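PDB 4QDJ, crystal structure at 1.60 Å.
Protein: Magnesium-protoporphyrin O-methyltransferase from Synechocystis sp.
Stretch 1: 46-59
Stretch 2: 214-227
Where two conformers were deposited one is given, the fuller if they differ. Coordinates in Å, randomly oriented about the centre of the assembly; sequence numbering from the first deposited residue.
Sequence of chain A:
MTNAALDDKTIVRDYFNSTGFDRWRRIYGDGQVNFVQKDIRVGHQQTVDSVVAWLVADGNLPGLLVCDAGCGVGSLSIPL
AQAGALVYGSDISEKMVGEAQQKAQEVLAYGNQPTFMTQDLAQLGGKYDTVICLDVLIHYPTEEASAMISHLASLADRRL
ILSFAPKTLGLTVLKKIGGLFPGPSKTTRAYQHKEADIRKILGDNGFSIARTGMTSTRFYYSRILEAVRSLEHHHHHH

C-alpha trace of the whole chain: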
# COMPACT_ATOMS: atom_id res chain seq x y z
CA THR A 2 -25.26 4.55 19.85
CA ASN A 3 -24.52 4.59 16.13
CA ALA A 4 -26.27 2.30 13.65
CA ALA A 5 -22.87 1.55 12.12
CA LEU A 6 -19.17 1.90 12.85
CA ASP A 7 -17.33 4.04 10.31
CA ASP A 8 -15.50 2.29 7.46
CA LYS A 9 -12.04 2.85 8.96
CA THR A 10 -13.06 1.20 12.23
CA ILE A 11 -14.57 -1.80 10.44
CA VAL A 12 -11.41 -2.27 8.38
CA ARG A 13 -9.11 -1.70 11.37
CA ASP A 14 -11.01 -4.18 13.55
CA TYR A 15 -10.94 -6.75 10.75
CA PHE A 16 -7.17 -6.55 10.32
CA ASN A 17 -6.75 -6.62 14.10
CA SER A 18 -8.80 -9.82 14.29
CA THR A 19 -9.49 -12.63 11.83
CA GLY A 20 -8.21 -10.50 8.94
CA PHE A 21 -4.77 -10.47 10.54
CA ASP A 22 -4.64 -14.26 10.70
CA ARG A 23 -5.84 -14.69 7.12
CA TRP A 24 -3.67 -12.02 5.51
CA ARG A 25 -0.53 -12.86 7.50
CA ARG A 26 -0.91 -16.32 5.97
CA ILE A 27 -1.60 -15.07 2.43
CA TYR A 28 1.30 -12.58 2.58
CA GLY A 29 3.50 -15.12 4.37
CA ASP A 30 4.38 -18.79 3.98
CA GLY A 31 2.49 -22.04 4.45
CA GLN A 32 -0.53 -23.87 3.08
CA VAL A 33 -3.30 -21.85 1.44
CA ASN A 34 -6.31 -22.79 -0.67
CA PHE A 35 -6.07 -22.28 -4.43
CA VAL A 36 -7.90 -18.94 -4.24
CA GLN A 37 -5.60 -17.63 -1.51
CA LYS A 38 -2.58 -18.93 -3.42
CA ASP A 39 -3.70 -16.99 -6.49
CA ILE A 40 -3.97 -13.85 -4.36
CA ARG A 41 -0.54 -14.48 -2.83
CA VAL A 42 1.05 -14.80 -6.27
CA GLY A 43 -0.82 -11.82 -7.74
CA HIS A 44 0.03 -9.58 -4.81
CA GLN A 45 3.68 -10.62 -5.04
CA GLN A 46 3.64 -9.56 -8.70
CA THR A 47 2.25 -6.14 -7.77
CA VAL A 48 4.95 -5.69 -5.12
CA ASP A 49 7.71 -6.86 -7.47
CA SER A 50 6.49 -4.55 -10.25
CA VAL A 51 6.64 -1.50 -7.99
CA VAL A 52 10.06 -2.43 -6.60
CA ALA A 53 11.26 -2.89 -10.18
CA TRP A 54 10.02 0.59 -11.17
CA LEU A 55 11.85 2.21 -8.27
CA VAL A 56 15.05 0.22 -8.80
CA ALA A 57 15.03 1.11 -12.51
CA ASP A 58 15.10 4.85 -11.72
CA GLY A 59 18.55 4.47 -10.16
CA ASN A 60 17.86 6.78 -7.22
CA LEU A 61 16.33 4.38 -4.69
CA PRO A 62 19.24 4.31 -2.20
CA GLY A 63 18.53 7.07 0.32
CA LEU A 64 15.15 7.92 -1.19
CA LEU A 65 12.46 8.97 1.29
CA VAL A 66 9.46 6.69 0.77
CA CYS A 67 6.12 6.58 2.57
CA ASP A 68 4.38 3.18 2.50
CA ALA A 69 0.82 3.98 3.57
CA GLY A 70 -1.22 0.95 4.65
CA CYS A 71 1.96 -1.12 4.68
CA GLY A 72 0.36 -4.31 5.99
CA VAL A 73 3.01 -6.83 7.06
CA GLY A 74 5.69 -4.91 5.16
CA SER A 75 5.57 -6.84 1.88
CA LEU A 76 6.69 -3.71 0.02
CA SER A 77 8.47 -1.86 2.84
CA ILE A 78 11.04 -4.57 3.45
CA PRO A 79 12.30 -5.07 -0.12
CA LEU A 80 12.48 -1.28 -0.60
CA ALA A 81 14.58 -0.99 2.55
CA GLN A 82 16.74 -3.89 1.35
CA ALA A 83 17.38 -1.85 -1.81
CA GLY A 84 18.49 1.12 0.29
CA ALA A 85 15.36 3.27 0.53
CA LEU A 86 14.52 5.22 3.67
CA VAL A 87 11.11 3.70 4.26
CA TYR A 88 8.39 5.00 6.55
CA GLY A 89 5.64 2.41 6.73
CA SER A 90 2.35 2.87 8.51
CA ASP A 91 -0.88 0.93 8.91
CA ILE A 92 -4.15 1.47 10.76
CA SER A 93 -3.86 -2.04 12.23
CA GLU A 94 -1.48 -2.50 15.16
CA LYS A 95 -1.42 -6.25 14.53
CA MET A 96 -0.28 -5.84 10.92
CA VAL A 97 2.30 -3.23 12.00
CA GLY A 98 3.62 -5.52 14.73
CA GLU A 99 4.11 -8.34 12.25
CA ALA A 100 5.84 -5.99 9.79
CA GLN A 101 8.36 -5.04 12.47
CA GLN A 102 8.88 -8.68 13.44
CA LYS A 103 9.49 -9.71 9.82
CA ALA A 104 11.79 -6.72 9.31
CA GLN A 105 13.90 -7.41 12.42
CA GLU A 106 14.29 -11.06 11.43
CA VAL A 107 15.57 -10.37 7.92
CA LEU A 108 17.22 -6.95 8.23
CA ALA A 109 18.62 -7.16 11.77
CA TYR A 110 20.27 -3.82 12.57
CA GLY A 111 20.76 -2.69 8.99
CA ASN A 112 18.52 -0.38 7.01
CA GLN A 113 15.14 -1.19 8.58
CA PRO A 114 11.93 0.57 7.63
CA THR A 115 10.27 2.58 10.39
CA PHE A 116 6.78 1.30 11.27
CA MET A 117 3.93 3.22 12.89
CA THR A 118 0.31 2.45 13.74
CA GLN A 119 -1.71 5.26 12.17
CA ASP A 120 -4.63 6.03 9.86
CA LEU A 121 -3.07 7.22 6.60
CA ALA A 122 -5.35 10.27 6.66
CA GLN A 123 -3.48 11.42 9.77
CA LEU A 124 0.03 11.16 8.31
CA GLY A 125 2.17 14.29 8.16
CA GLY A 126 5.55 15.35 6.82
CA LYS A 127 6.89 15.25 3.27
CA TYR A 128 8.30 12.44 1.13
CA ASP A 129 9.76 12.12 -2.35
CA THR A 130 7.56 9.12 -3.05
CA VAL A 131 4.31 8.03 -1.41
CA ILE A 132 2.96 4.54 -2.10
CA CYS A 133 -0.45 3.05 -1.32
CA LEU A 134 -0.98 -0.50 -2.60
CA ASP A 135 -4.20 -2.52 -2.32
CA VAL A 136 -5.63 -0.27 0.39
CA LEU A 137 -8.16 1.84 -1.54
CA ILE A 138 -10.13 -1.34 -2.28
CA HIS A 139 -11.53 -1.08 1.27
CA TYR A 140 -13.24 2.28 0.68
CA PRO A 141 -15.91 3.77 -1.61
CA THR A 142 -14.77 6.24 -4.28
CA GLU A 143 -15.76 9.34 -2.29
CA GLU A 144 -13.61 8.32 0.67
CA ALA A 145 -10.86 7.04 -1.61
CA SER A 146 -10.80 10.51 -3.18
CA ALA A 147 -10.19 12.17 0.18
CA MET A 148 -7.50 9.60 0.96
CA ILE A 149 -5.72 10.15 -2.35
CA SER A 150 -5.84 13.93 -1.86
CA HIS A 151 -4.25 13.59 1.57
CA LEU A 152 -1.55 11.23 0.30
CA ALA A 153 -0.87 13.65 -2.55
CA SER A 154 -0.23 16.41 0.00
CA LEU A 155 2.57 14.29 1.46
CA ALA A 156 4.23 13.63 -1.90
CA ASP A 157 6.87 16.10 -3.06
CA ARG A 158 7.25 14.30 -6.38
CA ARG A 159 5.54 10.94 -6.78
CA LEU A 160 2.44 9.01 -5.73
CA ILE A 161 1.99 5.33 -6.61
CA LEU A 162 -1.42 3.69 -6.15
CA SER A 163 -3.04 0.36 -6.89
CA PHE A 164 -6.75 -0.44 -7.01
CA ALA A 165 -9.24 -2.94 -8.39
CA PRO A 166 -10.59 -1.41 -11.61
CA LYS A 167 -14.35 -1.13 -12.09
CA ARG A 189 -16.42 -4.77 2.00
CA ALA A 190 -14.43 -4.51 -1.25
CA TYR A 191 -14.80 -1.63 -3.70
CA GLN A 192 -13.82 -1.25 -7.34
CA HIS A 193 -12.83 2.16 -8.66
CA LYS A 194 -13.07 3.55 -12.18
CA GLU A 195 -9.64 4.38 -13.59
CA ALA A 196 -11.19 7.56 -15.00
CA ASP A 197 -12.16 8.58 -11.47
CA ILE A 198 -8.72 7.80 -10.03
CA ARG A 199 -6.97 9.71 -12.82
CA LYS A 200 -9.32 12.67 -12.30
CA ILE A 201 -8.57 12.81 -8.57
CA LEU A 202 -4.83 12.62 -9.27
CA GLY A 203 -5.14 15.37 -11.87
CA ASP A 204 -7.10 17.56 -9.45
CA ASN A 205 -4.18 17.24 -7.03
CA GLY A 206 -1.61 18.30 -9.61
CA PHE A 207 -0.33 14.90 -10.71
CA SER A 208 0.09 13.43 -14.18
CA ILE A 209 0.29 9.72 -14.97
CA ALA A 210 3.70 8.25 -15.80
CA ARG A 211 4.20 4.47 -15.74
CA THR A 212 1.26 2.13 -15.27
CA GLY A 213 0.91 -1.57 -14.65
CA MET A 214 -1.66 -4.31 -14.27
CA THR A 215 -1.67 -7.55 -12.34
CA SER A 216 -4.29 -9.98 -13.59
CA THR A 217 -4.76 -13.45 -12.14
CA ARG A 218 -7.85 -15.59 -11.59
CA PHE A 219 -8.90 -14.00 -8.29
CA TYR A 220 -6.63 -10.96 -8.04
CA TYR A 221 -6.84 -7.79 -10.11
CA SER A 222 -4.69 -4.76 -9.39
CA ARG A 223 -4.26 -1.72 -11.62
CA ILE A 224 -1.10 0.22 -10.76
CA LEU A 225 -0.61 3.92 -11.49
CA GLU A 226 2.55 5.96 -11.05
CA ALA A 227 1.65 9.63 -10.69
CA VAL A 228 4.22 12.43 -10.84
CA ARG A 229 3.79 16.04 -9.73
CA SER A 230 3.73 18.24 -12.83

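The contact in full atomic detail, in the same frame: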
# COMPACT_ATOMS: atom_id res chain seq x y z
N GLN A 46 3.34 -10.18 -7.41
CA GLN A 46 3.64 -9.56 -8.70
C GLN A 46 3.50 -8.05 -8.63
O GLN A 46 4.33 -7.31 -9.17
CB GLN A 46 2.73 -10.13 -9.80
CG GLN A 46 2.96 -9.51 -11.17
CD GLN A 46 2.18 -10.20 -12.27
OE1 GLN A 46 2.01 -11.42 -12.25
NE2 GLN A 46 1.71 -9.42 -13.23
N THR A 47 2.47 -7.58 -7.94
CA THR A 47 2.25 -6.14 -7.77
C THR A 47 3.43 -5.52 -7.02
O THR A 47 3.98 -4.51 -7.44
CB THR A 47 0.94 -5.85 -7.01
OG1 THR A 47 -0.16 -6.36 -7.77
CG2 THR A 47 0.76 -4.36 -6.79
N VAL A 48 3.80 -6.14 -5.90
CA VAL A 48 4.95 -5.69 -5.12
C VAL A 48 6.22 -5.66 -5.97
O VAL A 48 6.91 -4.64 -6.02
CB VAL A 48 5.16 -6.56 -3.87
CG1 VAL A 48 6.49 -6.24 -3.21
CG2 VAL A 48 4.01 -6.37 -2.90
N ASP A 49 6.50 -6.76 -6.65
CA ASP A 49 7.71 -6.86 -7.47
C ASP A 49 7.74 -5.83 -8.60
O ASP A 49 8.80 -5.30 -8.93
CB ASP A 49 7.89 -8.27 -8.02
CG ASP A 49 8.32 -9.27 -6.96
OD1 ASP A 49 8.79 -8.84 -5.88
OD2 ASP A 49 8.18 -10.49 -7.20
N SER A 50 6.58 -5.54 -9.18
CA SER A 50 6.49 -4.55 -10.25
C SER A 50 6.85 -3.16 -9.75
O SER A 50 7.54 -2.40 -10.43
CB SER A 50 5.08 -4.54 -10.86
OG SER A 50 4.84 -5.72 -11.62
N VAL A 51 6.36 -2.82 -8.56
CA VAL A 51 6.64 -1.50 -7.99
C VAL A 51 8.11 -1.37 -7.58
O VAL A 51 8.75 -0.36 -7.87
CB VAL A 51 5.70 -1.20 -6.80
CG1 VAL A 51 6.12 0.08 -6.08
CG2 VAL A 51 4.27 -1.08 -7.30
N VAL A 52 8.64 -2.40 -6.93
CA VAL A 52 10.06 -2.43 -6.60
C VAL A 52 10.91 -2.26 -7.86
O VAL A 52 11.86 -1.48 -7.87
CB VAL A 52 10.45 -3.73 -5.86
CG1 VAL A 52 11.97 -3.81 -5.69
CG2 VAL A 52 9.75 -3.81 -4.51
N ALA A 53 10.53 -2.96 -8.92
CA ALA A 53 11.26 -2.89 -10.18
C ALA A 53 11.26 -1.48 -10.78
O ALA A 53 12.27 -1.02 -11.30
CB ALA A 53 10.69 -3.89 -11.18
N TRP A 54 10.12 -0.79 -10.70
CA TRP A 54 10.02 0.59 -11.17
C TRP A 54 11.03 1.46 -10.44
O TRP A 54 11.77 2.23 -11.05
CB TRP A 54 8.63 1.16 -10.90
CG TRP A 54 7.58 0.82 -11.90
CD1 TRP A 54 7.75 0.18 -13.09
CD2 TRP A 54 6.18 1.10 -11.79
NE1 TRP A 54 6.53 0.04 -13.73
CE2 TRP A 54 5.56 0.60 -12.95
CE3 TRP A 54 5.39 1.72 -10.81
CZ2 TRP A 54 4.18 0.71 -13.16
CZ3 TRP A 54 4.03 1.83 -11.03
CH2 TRP A 54 3.44 1.32 -12.19
N LEU A 55 11.04 1.34 -9.11
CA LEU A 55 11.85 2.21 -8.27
C LEU A 55 13.34 1.91 -8.41
O LEU A 55 14.17 2.82 -8.40
CB LEU A 55 11.41 2.11 -6.80
CG LEU A 55 10.35 3.13 -6.35
CD1 LEU A 55 9.12 3.11 -7.25
CD2 LEU A 55 9.94 2.90 -4.90
N VAL A 56 13.68 0.63 -8.56
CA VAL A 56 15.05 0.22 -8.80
C VAL A 56 15.54 0.75 -10.15
O VAL A 56 16.68 1.20 -10.28
CB VAL A 56 15.19 -1.32 -8.74
CG1 VAL A 56 16.49 -1.77 -9.38
CG2 VAL A 56 15.08 -1.80 -7.30
N ALA A 57 14.67 0.70 -11.15
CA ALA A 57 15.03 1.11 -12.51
C ALA A 57 15.40 2.59 -12.60
O ALA A 57 16.18 2.99 -13.46
CB ALA A 57 13.90 0.79 -13.48
N ASP A 58 14.84 3.41 -11.71
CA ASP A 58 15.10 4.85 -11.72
C ASP A 58 16.54 5.19 -11.32
O ASP A 58 17.06 6.24 -11.69
CB ASP A 58 14.11 5.59 -10.83
CG ASP A 58 12.68 5.50 -11.34
OD1 ASP A 58 12.49 5.20 -12.54
OD2 ASP A 58 11.76 5.73 -10.54
N GLY A 59 17.16 4.31 -10.54
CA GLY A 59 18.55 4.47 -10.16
C GLY A 59 18.80 5.33 -8.93
O GLY A 59 19.94 5.52 -8.52
N MET A 214 -0.44 -3.55 -14.50
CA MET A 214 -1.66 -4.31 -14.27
C MET A 214 -1.32 -5.73 -13.89
O MET A 214 -0.63 -6.43 -14.63
CB MET A 214 -2.53 -4.30 -15.53
CG MET A 214 -3.84 -5.06 -15.36
SD MET A 214 -4.97 -4.26 -14.21
CE MET A 214 -6.16 -5.56 -13.94
N THR A 215 -1.80 -6.16 -12.73
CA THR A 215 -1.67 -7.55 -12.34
C THR A 215 -3.02 -8.20 -12.53
O THR A 215 -4.03 -7.73 -12.00
CB THR A 215 -1.23 -7.70 -10.88
OG1 THR A 215 -0.00 -6.99 -10.68
CG2 THR A 215 -1.02 -9.17 -10.54
N SER A 216 -3.05 -9.28 -13.31
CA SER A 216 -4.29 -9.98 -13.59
C SER A 216 -4.11 -11.48 -13.40
O SER A 216 -3.42 -12.13 -14.18
CB SER A 216 -4.76 -9.70 -15.02
OG SER A 216 -4.99 -8.32 -15.22
N THR A 217 -4.71 -12.01 -12.34
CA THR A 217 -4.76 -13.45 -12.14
C THR A 217 -6.23 -13.85 -12.06
O THR A 217 -7.11 -13.06 -12.38
CB THR A 217 -4.04 -13.89 -10.86
OG1 THR A 217 -4.74 -13.40 -9.71
CG2 THR A 217 -2.61 -13.36 -10.84
N ARG A 218 -6.48 -15.08 -11.63
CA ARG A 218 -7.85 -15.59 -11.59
C ARG A 218 -8.71 -14.87 -10.56
O ARG A 218 -9.87 -14.56 -10.82
CB ARG A 218 -7.84 -17.10 -11.33
CG ARG A 218 -9.20 -17.76 -11.43
CD ARG A 218 -9.06 -19.26 -11.61
NE ARG A 218 -10.33 -19.96 -11.48
CZ ARG A 218 -10.60 -21.14 -12.01
NH1 ARG A 218 -9.68 -21.77 -12.74
NH2 ARG A 218 -11.79 -21.70 -11.84
N PHE A 219 -8.14 -14.58 -9.39
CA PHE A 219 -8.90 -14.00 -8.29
C PHE A 219 -8.31 -12.69 -7.78
O PHE A 219 -8.76 -12.16 -6.77
CB PHE A 219 -8.99 -14.99 -7.13
CG PHE A 219 -9.63 -16.30 -7.50
CD1 PHE A 219 -11.01 -16.39 -7.64
CD2 PHE A 219 -8.86 -17.43 -7.71
CE1 PHE A 219 -11.60 -17.59 -7.97
CE2 PHE A 219 -9.45 -18.63 -8.05
CZ PHE A 219 -10.82 -18.71 -8.18
N TYR A 220 -7.30 -12.18 -8.47
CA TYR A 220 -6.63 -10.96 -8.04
C TYR A 220 -6.44 -10.01 -9.22
O TYR A 220 -5.87 -10.38 -10.24
CB TYR A 220 -5.28 -11.30 -7.40
CG TYR A 220 -4.46 -10.10 -6.98
CD1 TYR A 220 -4.59 -9.54 -5.71
CD2 TYR A 220 -3.53 -9.54 -7.85
CE1 TYR A 220 -3.83 -8.44 -5.33
CE2 TYR A 220 -2.77 -8.44 -7.47
CZ TYR A 220 -2.92 -7.90 -6.22
OH TYR A 220 -2.16 -6.82 -5.86
N TYR A 221 -6.94 -8.79 -9.06
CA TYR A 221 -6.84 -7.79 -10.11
C TYR A 221 -6.39 -6.47 -9.51
O TYR A 221 -7.08 -5.90 -8.65
CB TYR A 221 -8.19 -7.62 -10.81
CG TYR A 221 -8.75 -8.91 -11.36
CD1 TYR A 221 -8.44 -9.34 -12.64
CD2 TYR A 221 -9.58 -9.71 -10.58
CE1 TYR A 221 -8.95 -10.53 -13.14
CE2 TYR A 221 -10.09 -10.90 -11.07
CZ TYR A 221 -9.78 -11.30 -12.35
OH TYR A 221 -10.29 -12.48 -12.84
N SER A 222 -5.24 -5.98 -9.95
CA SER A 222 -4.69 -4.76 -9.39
C SER A 222 -4.10 -3.88 -10.47
O SER A 222 -3.11 -4.23 -11.11
CB SER A 222 -3.62 -5.09 -8.34
OG SER A 222 -3.27 -3.95 -7.58
N ARG A 223 -4.74 -2.73 -10.68
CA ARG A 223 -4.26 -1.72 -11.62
C ARG A 223 -3.31 -0.79 -10.88
O ARG A 223 -3.66 -0.26 -9.83
CB ARG A 223 -5.45 -0.94 -12.18
CG ARG A 223 -5.08 0.21 -13.10
CD ARG A 223 -4.46 -0.28 -14.40
NE ARG A 223 -4.47 0.78 -15.41
CZ ARG A 223 -3.52 0.97 -16.31
NH1 ARG A 223 -2.45 0.18 -16.33
NH2 ARG A 223 -3.62 1.96 -17.19
N ILE A 224 -2.12 -0.59 -11.42
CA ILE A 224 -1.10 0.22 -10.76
C ILE A 224 -0.83 1.50 -11.54
O ILE A 224 -0.58 1.45 -12.74
CB ILE A 224 0.23 -0.56 -10.62
CG1 ILE A 224 -0.04 -2.00 -10.18
CG2 ILE A 224 1.17 0.14 -9.65
CD1 ILE A 224 1.17 -2.91 -10.28
N LEU A 225 -0.90 2.64 -10.86
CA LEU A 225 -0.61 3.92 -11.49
C LEU A 225 0.54 4.63 -10.78
O LEU A 225 0.53 4.77 -9.56
CB LEU A 225 -1.84 4.83 -11.46
CG LEU A 225 -3.11 4.33 -12.14
CD1 LEU A 225 -4.23 5.36 -12.00
CD2 LEU A 225 -2.85 4.02 -13.61
N GLU A 226 1.52 5.08 -11.56
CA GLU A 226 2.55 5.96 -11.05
C GLU A 226 2.18 7.38 -11.44
O GLU A 226 2.04 7.69 -12.63
CB GLU A 226 3.92 5.61 -11.64
CG GLU A 226 5.04 6.54 -11.19
CD GLU A 226 6.34 6.28 -11.92
OE1 GLU A 226 6.31 6.06 -13.15
OE2 GLU A 226 7.41 6.30 -11.27
N ALA A 227 2.00 8.24 -10.44
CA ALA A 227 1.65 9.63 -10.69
C ALA A 227 2.81 10.53 -10.27
O ALA A 227 3.41 10.34 -9.21
CB ALA A 227 0.39 10.00 -9.93
O HOH W 1 2.18 -6.44 -12.20
O HOH W 2 -0.52 -10.02 -14.67

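A helix laid on a β-sheet commonly presents one stripe of side chains to alternate residues of a strand, and residues 46-58 of this methyltransferase illustrate the pattern. The helix runs nearly parallel to strand 221-227, at 14°, and nearly antiparallel to strand 214-216; the two strands pair with each other through reciprocal backbone hydrogen bonds between Thr-215 and Ser-222. Along the longer strand, Ser-222, Ile-224 and Glu-226 point toward the helix, while Arg-223 and Leu-225 start away from it.

Ile-224 covers the most surface. Ile-224 CD1 lies 3.8 Å from Thr-47 CG2, and Ile-224 CG2 meets Val-51 CG2 at 4.1 Å and Trp-54 CZ3 at 3.6 Å, so one branched side chain spans two turns of helix. The indole of Trp-54 extends the apolar contact along the strand, CZ3 lying 3.8 Å from Glu-226 CB, the aliphatic part of an acidic residue.

Thr-47 combines both kinds of chemistry. While its methyl packs on Ile-224, Thr-47 OG1 hydrogen-bonds to Thr-215 OG1 at 3.0 Å and approaches Tyr-220 OH to 2.8 Å at the ring edge, giving this buried hydroxyl polar company. At the exposed margin, one water bridges Gln-46 NE2, Ser-50 OG and Thr-215 OG1, and another links Gln-46 NE2 to Ser-216 N, extending the polar contact through solvent.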